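Local coordinates for formate oxidase (Aspergillus oryzae, PDB 5ZU2), which probably oxidises formate with a flavin cofactor, FAD, as a member of the GMC oxidoreductase family, at residues G267-P272 against F509-T514. The protein carries 1 engineered substitution. Numbering follows the deposited sequence.
Sequences GVFETP and FHPTGT. With FAD (flavin-adenine dinucleotide), chain D.
Val268, on helix 267-277, points its two methyls at different parts of the 509-514 loop. Val268 CG1 packs against the Pro511 ring, 3.5 Å from Pro511 CG. The other methyl, Val268 CG2, anti to the backbone N, reaches the chain further on and lies 3.6 Å from Thr512 C. Thr514 comes next to that second methyl. Its OG1 donates to the backbone O of Val268 over 2.6 Å, in the carbonyl plane and on a lone pair, with a C=O...donor angle of 126°. With chi1 at 49° the hydroxyl stands between its own backbone N and carbonyl carbon, turned toward the helix, where it meets the Val268 carbonyl. Thr514 OG1 also lies 3.6 Å from Pro272 CD. Phe269 meets Pro511 as well, its CZ 3.6 Å from Pro511 CB, the two side chains crossing at about a right angle. Val268 CG1 covers one face of that phenyl ring, so valine, phenylalanine and proline make one apolar cluster. Both segments also reach FAD: Glu270 lies by the adenine, and Phe509 takes the C7M methyl of the flavin over one ring face. Helix 267-277 follows strand 261-264 of the five-stranded parallel sheet in the Rossmann-type FAD-binding part, and the contact joins it to the loop that carries Phe509 to the flavin. Leu304 of strand 302-304 and Val433 of strand 431-434 both pack on Phe269 and Thr514, where helix and loop meet.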
loop_
_atom_site.group_PDB
_atom_site.type_symbol
_atom_site.label_atom_id
_atom_site.label_comp_id
_atom_site.label_asym_id
_atom_site.label_seq_id
_atom_site.Cartn_x
_atom_site.Cartn_y
_atom_site.Cartn_z
ATOM N N GLY A 267 -8.817 -1.846 -7.050
ATOM C CA GLY A 267 -7.415 -1.901 -6.710
ATOM C C GLY A 267 -6.544 -2.087 -7.931
ATOM O O GLY A 267 -7.011 -2.398 -9.029
ATOM N N VAL A 268 -5.233 -1.949 -7.702
ATOM C CA VAL A 268 -4.257 -1.818 -8.786
ATOM C C VAL A 268 -4.266 -3.011 -9.749
ATOM O O VAL A 268 -3.908 -2.858 -10.927
ATOM C CB VAL A 268 -2.855 -1.586 -8.182
ATOM C CG1 VAL A 268 -2.421 -2.825 -7.362
ATOM C CG2 VAL A 268 -1.846 -1.309 -9.283
ATOM N N PHE A 269 -4.661 -4.205 -9.285
ATOM C CA PHE A 269 -4.640 -5.392 -10.141
ATOM C C PHE A 269 -5.995 -5.702 -10.784
ATOM O O PHE A 269 -6.034 -6.052 -11.964
ATOM C CB PHE A 269 -4.131 -6.623 -9.360
ATOM C CG PHE A 269 -2.738 -6.438 -8.764
ATOM C CD1 PHE A 269 -1.725 -5.811 -9.495
ATOM C CD2 PHE A 269 -2.460 -6.858 -7.465
ATOM C CE1 PHE A 269 -0.464 -5.611 -8.950
ATOM C CE2 PHE A 269 -1.207 -6.656 -6.913
ATOM C CZ PHE A 269 -0.203 -6.038 -7.656
ATOM N N GLU A 270 -7.116 -5.581 -10.066
ATOM C CA GLU A 270 -8.402 -5.961 -10.648
ATOM C C GLU A 270 -9.102 -4.820 -11.383
ATOM O O GLU A 270 -9.918 -5.088 -12.284
ATOM C CB GLU A 270 -9.335 -6.525 -9.573
ATOM C CG GLU A 270 -8.841 -7.815 -8.923
ATOM C CD GLU A 270 -9.118 -9.093 -9.746
ATOM O OE1 GLU A 270 -9.857 -9.049 -10.743
ATOM O OE2 GLU A 270 -8.605 -10.168 -9.373
ATOM N N THR A 271 -8.826 -3.558 -11.019
ATOM C CA THR A 271 -9.385 -2.445 -11.783
ATOM C C THR A 271 -8.972 -2.481 -13.260
ATOM O O THR A 271 -9.865 -2.409 -14.121
ATOM C CB THR A 271 -8.995 -1.112 -11.130
ATOM O OG1 THR A 271 -9.862 -0.820 -10.023
ATOM C CG2 THR A 271 -9.025 0.036 -12.184
ATOM N N PRO A 272 -7.676 -2.573 -13.633
ATOM C CA PRO A 272 -7.360 -2.681 -15.070
ATOM C C PRO A 272 -7.948 -3.927 -15.719
ATOM O O PRO A 272 -8.361 -3.883 -16.888
ATOM C CB PRO A 272 -5.822 -2.710 -15.099
ATOM C CG PRO A 272 -5.441 -3.214 -13.751
ATOM C CD PRO A 272 -6.458 -2.616 -12.810
ATOM N N PHE A 509 4.626 -4.146 -0.882
ATOM C CA PHE A 509 3.163 -4.117 -0.853
ATOM C C PHE A 509 2.576 -2.768 -1.244
ATOM O O PHE A 509 1.496 -2.402 -0.768
ATOM C CB PHE A 509 2.645 -4.532 0.531
ATOM C CG PHE A 509 3.103 -5.916 0.969
ATOM C CD1 PHE A 509 2.640 -7.057 0.316
ATOM C CD2 PHE A 509 4.005 -6.072 2.016
ATOM C CE1 PHE A 509 3.047 -8.336 0.704
ATOM C CE2 PHE A 509 4.409 -7.344 2.403
ATOM C CZ PHE A 509 3.933 -8.478 1.739
ATOM N N HIS A 510 3.243 -2.038 -2.153
ATOM C CA HIS A 510 2.729 -0.729 -2.555
ATOM C C HIS A 510 2.424 -0.592 -4.047
ATOM O O HIS A 510 2.754 0.442 -4.640
ATOM C CB HIS A 510 3.738 0.359 -2.153
ATOM C CG HIS A 510 4.185 0.272 -0.728
ATOM N ND1 HIS A 510 3.366 -0.190 0.278
ATOM C CD2 HIS A 510 5.353 0.601 -0.136
ATOM C CE1 HIS A 510 4.014 -0.148 1.426
ATOM N NE2 HIS A 510 5.223 0.326 1.199
ATOM N N PRO A 511 1.741 -1.542 -4.688
ATOM C CA PRO A 511 1.547 -1.420 -6.140
ATOM C C PRO A 511 0.584 -0.293 -6.510
ATOM O O PRO A 511 -0.395 -0.037 -5.809
ATOM C CB PRO A 511 1.001 -2.797 -6.532
ATOM C CG PRO A 511 0.346 -3.291 -5.304
ATOM C CD PRO A 511 1.139 -2.785 -4.166
ATOM N N THR A 512 0.895 0.390 -7.625
ATOM C CA THR A 512 0.185 1.579 -8.101
ATOM C C THR A 512 0.202 1.636 -9.629
ATOM O O THR A 512 0.950 0.915 -10.290
ATOM C CB THR A 512 0.824 2.877 -7.579
ATOM O OG1 THR A 512 2.092 3.063 -8.244
ATOM C CG2 THR A 512 1.012 2.885 -6.064
ATOM N N GLY A 513 -0.641 2.521 -10.183
ATOM C CA GLY A 513 -0.385 3.154 -11.460
ATOM C C GLY A 513 -1.035 2.564 -12.700
ATOM O O GLY A 513 -0.834 3.111 -13.790
ATOM N N THR A 514 -1.876 1.536 -12.565
ATOM C CA THR A 514 -2.329 0.769 -13.722
ATOM C C THR A 514 -3.524 1.373 -14.441
ATOM O O THR A 514 -3.934 0.817 -15.474
ATOM C CB THR A 514 -2.688 -0.652 -13.301
ATOM O OG1 THR A 514 -3.549 -0.595 -12.146
ATOM C CG2 THR A 514 -1.432 -1.462 -13.018
HETATM P PA FAD D . -7.858 -2.436 -2.136
HETATM O O1A FAD D . -7.119 -3.686 -2.309
HETATM O O2A FAD D . -7.812 -1.861 -0.728
HETATM O O5B FAD D . -9.426 -2.599 -2.550
HETATM C C5B FAD D . -9.840 -3.392 -3.687
HETATM C C4B FAD D . -11.148 -4.053 -3.320
HETATM O O4B FAD D . -11.808 -4.548 -4.511
HETATM C C3B FAD D . -11.037 -5.239 -2.359
HETATM O O3B FAD D . -12.038 -5.201 -1.348
HETATM C C2B FAD D . -11.263 -6.443 -3.273
HETATM O O2B FAD D . -11.791 -7.591 -2.600
HETATM C C1B FAD D . -12.259 -5.860 -4.271
HETATM N N9A FAD D . -12.294 -6.580 -5.538
HETATM C C8A FAD D . -11.221 -6.806 -6.355
HETATM N N7A FAD D . -11.508 -7.478 -7.441
HETATM C C5A FAD D . -12.859 -7.744 -7.320
HETATM C C6A FAD D . -13.765 -8.434 -8.149
HETATM N N6A FAD D . -13.413 -9.013 -9.303
HETATM N N1A FAD D . -15.058 -8.501 -7.749
HETATM C C2A FAD D . -15.400 -7.924 -6.595
HETATM N N3A FAD D . -14.634 -7.255 -5.728
HETATM C C4A FAD D . -13.362 -7.201 -6.149
HETATM N N1 FAD D . 0.121 0.748 2.905
HETATM C C2 FAD D . 0.605 1.620 3.838
HETATM O O2 FAD D . 0.495 2.846 3.695
HETATM N N3 FAD D . 1.238 1.124 4.987
HETATM C C4 FAD D . 1.445 -0.220 5.296
HETATM O O4 FAD D . 2.030 -0.541 6.334
HETATM C C4X FAD D . 0.915 -1.133 4.288
HETATM N N5 FAD D . 1.064 -2.422 4.484
HETATM C C5X FAD D . 0.563 -3.287 3.530
HETATM C C6 FAD D . 0.693 -4.664 3.747
HETATM C C7 FAD D . 0.194 -5.584 2.832
HETATM C C7M FAD D . 0.365 -7.062 3.098
HETATM C C8 FAD D . -0.460 -5.119 1.676
HETATM C C8M FAD D . -1.016 -6.082 0.666
HETATM C C9 FAD D . -0.604 -3.746 1.463
HETATM C C9A FAD D . -0.099 -2.827 2.379
HETATM N N10 FAD D . -0.243 -1.428 2.211
HETATM C C10 FAD D . 0.263 -0.554 3.136
HETATM C "C1'" FAD D . -0.850 -0.869 1.004
HETATM C "C2'" FAD D . -2.286 -0.412 1.170
HETATM O "O2'" FAD D . -2.979 -1.280 2.063
HETATM C "C3'" FAD D . -2.955 -0.467 -0.204
HETATM O "O3'" FAD D . -2.135 0.167 -1.182
HETATM C "C4'" FAD D . -4.359 0.122 -0.288
HETATM O "O4'" FAD D . -5.165 -0.477 0.732
HETATM C "C5'" FAD D . -4.909 -0.071 -1.685
HETATM O "O5'" FAD D . -6.265 0.413 -1.724
HETATM P P FAD D . -7.169 0.221 -2.990
HETATM O O1P FAD D . -8.531 0.777 -2.570
HETATM O O2P FAD D . -6.426 0.788 -4.164
HETATM O O3P FAD D . -7.297 -1.350 -3.145
#